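Local coordinates for protein TetR-family transcriptional regulator (Streptomyces coelicolor A3, PDB 2QIB) that probably binds DNA through a helix-turn-helix motif and regulates transcription, at residues A[17-22]-A[52-57]; A[108-113]-A[123-128]. All coordinates share one frame; numbering follows the deposited sequence.

Contact 1: residues A[17-22]-A[52-57]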
# COMPACT_ATOMS: atom_id res chain seq x y z
N GLN A 17 -28.95 2.92 16.07
CA GLN A 17 -28.23 3.19 17.33
C GLN A 17 -27.16 2.13 17.59
O GLN A 17 -26.02 2.47 17.92
CB GLN A 17 -29.15 3.25 18.56
CG GLN A 17 -28.36 3.58 19.86
CD GLN A 17 -28.81 2.83 21.10
OE1 GLN A 17 -28.70 3.34 22.22
NE2 GLN A 17 -29.33 1.61 20.92
N LEU A 18 -27.54 0.86 17.47
CA LEU A 18 -26.61 -0.25 17.67
C LEU A 18 -25.43 -0.20 16.70
O LEU A 18 -24.31 -0.43 17.11
CB LEU A 18 -27.38 -1.57 17.54
CG LEU A 18 -27.29 -2.72 18.53
CD1 LEU A 18 -26.87 -2.37 19.97
CD2 LEU A 18 -28.66 -3.43 18.48
N ILE A 19 -25.67 0.09 15.42
CA ILE A 19 -24.58 0.20 14.44
C ILE A 19 -23.62 1.31 14.88
O ILE A 19 -22.41 1.14 14.79
CB ILE A 19 -25.11 0.43 12.98
CG1 ILE A 19 -25.92 -0.80 12.54
CG2 ILE A 19 -23.94 0.70 11.96
CD1 ILE A 19 -26.72 -0.62 11.20
N GLY A 20 -24.19 2.42 15.36
CA GLY A 20 -23.37 3.58 15.83
C GLY A 20 -22.50 3.24 17.04
O GLY A 20 -21.33 3.62 17.12
N VAL A 21 -23.09 2.51 17.99
CA VAL A 21 -22.38 2.10 19.18
C VAL A 21 -21.27 1.16 18.77
O VAL A 21 -20.12 1.28 19.24
CB VAL A 21 -23.36 1.43 20.15
CG1 VAL A 21 -22.62 0.68 21.25
CG2 VAL A 21 -24.33 2.48 20.73
N ALA A 22 -21.60 0.20 17.92
CA ALA A 22 -20.59 -0.74 17.40
C ALA A 22 -19.46 -0.02 16.70
O ALA A 22 -18.28 -0.34 16.91
CB ALA A 22 -21.23 -1.75 16.46
N HIS A 52 -31.10 -9.81 18.49
CA HIS A 52 -32.35 -9.58 17.75
C HIS A 52 -32.07 -8.85 16.43
O HIS A 52 -32.78 -9.06 15.44
CB HIS A 52 -33.34 -8.79 18.59
CG HIS A 52 -34.70 -8.68 17.97
ND1 HIS A 52 -35.59 -9.74 17.96
CD2 HIS A 52 -35.32 -7.67 17.32
CE1 HIS A 52 -36.70 -9.37 17.34
NE2 HIS A 52 -36.57 -8.12 16.94
N TYR A 53 -31.04 -8.00 16.43
CA TYR A 53 -30.71 -7.13 15.28
C TYR A 53 -29.60 -7.66 14.39
O TYR A 53 -29.58 -7.43 13.17
CB TYR A 53 -30.36 -5.75 15.82
CG TYR A 53 -31.56 -5.04 16.39
CD1 TYR A 53 -32.39 -4.29 15.55
CD2 TYR A 53 -31.89 -5.11 17.75
CE1 TYR A 53 -33.49 -3.63 16.03
CE2 TYR A 53 -33.03 -4.46 18.24
CZ TYR A 53 -33.82 -3.70 17.35
OH TYR A 53 -34.94 -3.03 17.76
N PHE A 54 -28.66 -8.38 15.00
CA PHE A 54 -27.52 -8.96 14.29
C PHE A 54 -27.29 -10.38 14.79
O PHE A 54 -27.27 -10.60 16.00
CB PHE A 54 -26.28 -8.08 14.50
CG PHE A 54 -26.47 -6.69 13.99
CD1 PHE A 54 -26.19 -6.39 12.66
CD2 PHE A 54 -27.01 -5.70 14.82
CE1 PHE A 54 -26.41 -5.11 12.17
CE2 PHE A 54 -27.23 -4.41 14.34
CZ PHE A 54 -26.93 -4.12 13.02
N PRO A 55 -27.15 -11.35 13.87
CA PRO A 55 -27.01 -12.77 14.31
C PRO A 55 -25.64 -13.13 14.89
O PRO A 55 -25.47 -14.22 15.46
CB PRO A 55 -27.24 -13.55 13.02
CG PRO A 55 -26.77 -12.61 11.93
CD PRO A 55 -27.21 -11.23 12.41
N GLY A 56 -24.66 -12.24 14.77
CA GLY A 56 -23.37 -12.46 15.40
C GLY A 56 -22.48 -11.22 15.34
O GLY A 56 -22.82 -10.21 14.70
N LYS A 57 -21.34 -11.33 16.00
CA LYS A 57 -20.39 -10.23 16.08
C LYS A 57 -19.92 -9.77 14.70
O LYS A 57 -19.85 -8.57 14.45
CB LYS A 57 -19.23 -10.65 16.97
CG LYS A 57 -18.21 -9.55 17.19
CD LYS A 57 -17.15 -10.08 18.15
CE LYS A 57 -15.97 -9.13 18.15
NZ LYS A 57 -14.97 -9.54 19.15

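Contact 2: residues A[108-113]-A[123-128]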
# COMPACT_ATOMS: atom_id res chain seq x y z
N ALA A 108 -6.16 -1.89 12.92
CA ALA A 108 -6.42 -3.33 13.07
C ALA A 108 -6.95 -3.95 11.79
O ALA A 108 -6.52 -5.04 11.38
CB ALA A 108 -7.37 -3.58 14.27
N LEU A 109 -7.88 -3.27 11.13
CA LEU A 109 -8.48 -3.76 9.89
C LEU A 109 -7.44 -3.86 8.79
O LEU A 109 -7.38 -4.87 8.07
CB LEU A 109 -9.61 -2.86 9.43
CG LEU A 109 -10.29 -3.18 8.09
CD1 LEU A 109 -11.03 -4.51 8.16
CD2 LEU A 109 -11.21 -2.08 7.70
N MSE A 110 -6.65 -2.81 8.65
CA MSE A 110 -5.73 -2.73 7.51
C MSE A 110 -4.53 -3.64 7.71
O MSE A 110 -4.07 -4.27 6.76
CB MSE A 110 -5.31 -1.29 7.22
CG MSE A 110 -6.46 -0.35 6.91
SE MSE A 110 -7.74 -0.96 5.50
CE MSE A 110 -6.54 -0.84 3.96
N ARG A 111 -4.03 -3.72 8.94
CA ARG A 111 -2.84 -4.54 9.21
C ARG A 111 -3.19 -6.03 9.26
O ARG A 111 -2.31 -6.88 9.10
CB ARG A 111 -2.07 -4.06 10.45
CG ARG A 111 -1.46 -2.65 10.25
CD ARG A 111 -0.86 -2.08 11.53
NE ARG A 111 -0.22 -0.77 11.32
CZ ARG A 111 1.04 -0.59 10.93
NH1 ARG A 111 1.83 -1.64 10.69
NH2 ARG A 111 1.53 0.65 10.78
N GLY A 112 -4.47 -6.33 9.47
CA GLY A 112 -5.03 -7.66 9.22
C GLY A 112 -5.03 -8.01 7.73
O GLY A 112 -4.63 -9.11 7.35
N GLY A 113 -5.48 -7.09 6.87
CA GLY A 113 -5.52 -7.34 5.42
C GLY A 113 -6.67 -8.23 4.95
O GLY A 113 -7.54 -8.60 5.77
N ALA A 123 -14.47 -6.60 0.42
CA ALA A 123 -15.25 -5.90 -0.60
C ALA A 123 -15.49 -4.43 -0.22
O ALA A 123 -15.34 -3.55 -1.07
CB ALA A 123 -16.57 -6.62 -0.86
N LEU A 124 -15.88 -4.17 1.04
CA LEU A 124 -16.10 -2.80 1.52
C LEU A 124 -14.80 -1.99 1.39
O LEU A 124 -14.82 -0.88 0.84
CB LEU A 124 -16.62 -2.77 2.96
CG LEU A 124 -18.09 -3.20 3.12
CD1 LEU A 124 -18.42 -3.45 4.60
CD2 LEU A 124 -19.00 -2.16 2.52
N VAL A 125 -13.68 -2.54 1.85
CA VAL A 125 -12.40 -1.82 1.76
C VAL A 125 -12.08 -1.52 0.28
O VAL A 125 -11.75 -0.39 -0.11
CB VAL A 125 -11.27 -2.57 2.48
CG1 VAL A 125 -9.91 -1.97 2.19
CG2 VAL A 125 -11.54 -2.56 4.01
N ASP A 126 -12.20 -2.54 -0.55
CA ASP A 126 -11.97 -2.32 -1.99
C ASP A 126 -12.89 -1.28 -2.61
O ASP A 126 -12.47 -0.55 -3.52
CB ASP A 126 -12.11 -3.63 -2.75
CG ASP A 126 -10.91 -4.49 -2.59
OD1 ASP A 126 -9.82 -3.94 -2.34
OD2 ASP A 126 -11.05 -5.71 -2.73
N SER A 127 -14.14 -1.22 -2.14
CA SER A 127 -15.10 -0.26 -2.67
C SER A 127 -14.67 1.19 -2.34
O SER A 127 -14.88 2.10 -3.13
CB SER A 127 -16.52 -0.55 -2.17
OG SER A 127 -16.69 -0.12 -0.83
N VAL A 128 -14.06 1.37 -1.16
CA VAL A 128 -13.48 2.68 -0.78
C VAL A 128 -12.28 3.04 -1.70
O VAL A 128 -12.20 4.16 -2.22
CB VAL A 128 -13.08 2.75 0.72
CG1 VAL A 128 -12.52 4.13 1.07
CG2 VAL A 128 -14.27 2.40 1.62

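Contact 1: residues A[17-22]-A[52-57]
L18 and I19, neighbours on helix 11-28, pack against the two aromatic rings of 52-57: I19 meets F54, while L18 meets Y53 and, more loosely, F54. L18 and Y53, and likewise I19 and F54, cross at about a right angle. L18 points toward 52-57. Its CD2 methyl lies 3.7 Å from Y53 CD2, and because Y53 CB is at 3.9 Å from L18 CD2 too, the methyl sits at the root of the tyrosine, near the backbone and far from the hydroxyl. It approaches the ring obliquely. L18 CB also comes obliquely to the F54 ring, 4.3 Å from CE2 of F54.

I19 starts off more to one side and turns back: with CG1 anti to the carbonyl carbon (chi1 -64°), the longer branch is carried to the end of the F54 ring. I19 CG1 comes within 3.5 Å of F54 CZ, and CD1 lies in the ring plane at its edge, 4.0 Å from that same CZ. F54 meets I19 with its far end, having left the helical conformation (phi/psi -137/131°). The interface is purely apolar, burying 164 Å².

This is packing within the TetR-type DNA-binding domain, where helix 47-53 is the second helix of the predicted helix-turn-helix. L18 also touches I39 and A43 of helix 36-43, Y53 reaches V11, R14 and R15 of helix 11-28, and F54 touches R15 and continues onto S59, L60 and A63 of helix 57-75.

Contact 2: residues A[108-113]-A[123-128]
None of the three side chains that touch, V125, L109 and M110, is flat; the contact is methyl and selenoether against methyl. The two branches of V125 divide the partners between them. CG1 is anti to the backbone N (chi1 170°) and CG2 anti to the carbonyl carbon, beside the backbone N, and each methyl faces a different residue of helix 103-116. CG2 of V125 takes L109, whose CD2 lies 3.7 Å away; these two side chains run past one another in opposite directions. CG1 of V125 takes M110, present here as selenomethionine, and the two reach toward each other tip to tip: CE of M110 is 4.0 Å from V125 CG1, and SE of M110 is 4.1 Å from it. M110 starts off to one side of the interface, and bends at chi2 and chi3 (-51° and -68°) fold its end back onto the valine.

Within helix 119-140, S127 OG donates to L124 O at 2.6 Å, tilted from the carbonyl plane; the same oxygen also accepts from V128 N. Around the contact, L109 touches Y61 of helix 57-75 and lies near a bound hexaethylene glycol, probably from the crystallisation liquor, while M110 leans on E161 and L165. G112 O is hydrogen-bonded to N122 ND2 of the second subunit, which places the dimer partner close by.

Chemically, then, these segments of two consecutive helices of the TetR-type C-terminal domain meet through apolar side-chain contacts. Only 109 Å² is buried, and the contact carries no directional bond between the segments; it rests on V125 offering one methyl to each partner.

Contact 1 is partly buried, not a full core contact: L18 and I19 are shielded from solvent, and aromatic rings meet aliphatic branches. Contact 2 is a surface contact of aliphatic and selenoether groups, and smaller in area. Both are wholly apolar across their segments. They share no helix: contact 1 belongs to the DNA-binding domain and contact 2 to the C-terminal one, following it along the chain. Their centres are 20 Å apart and their nearest atoms about 10 Å, so they do not touch. Helix 57-75 is a common neighbour, met by F54 of contact 1 at L60 and by L109 of contact 2 at Y61. The second subunit reaches segment 108-113 through the bond of its N122 to G112 and leaves the segments of contact 1 untouched.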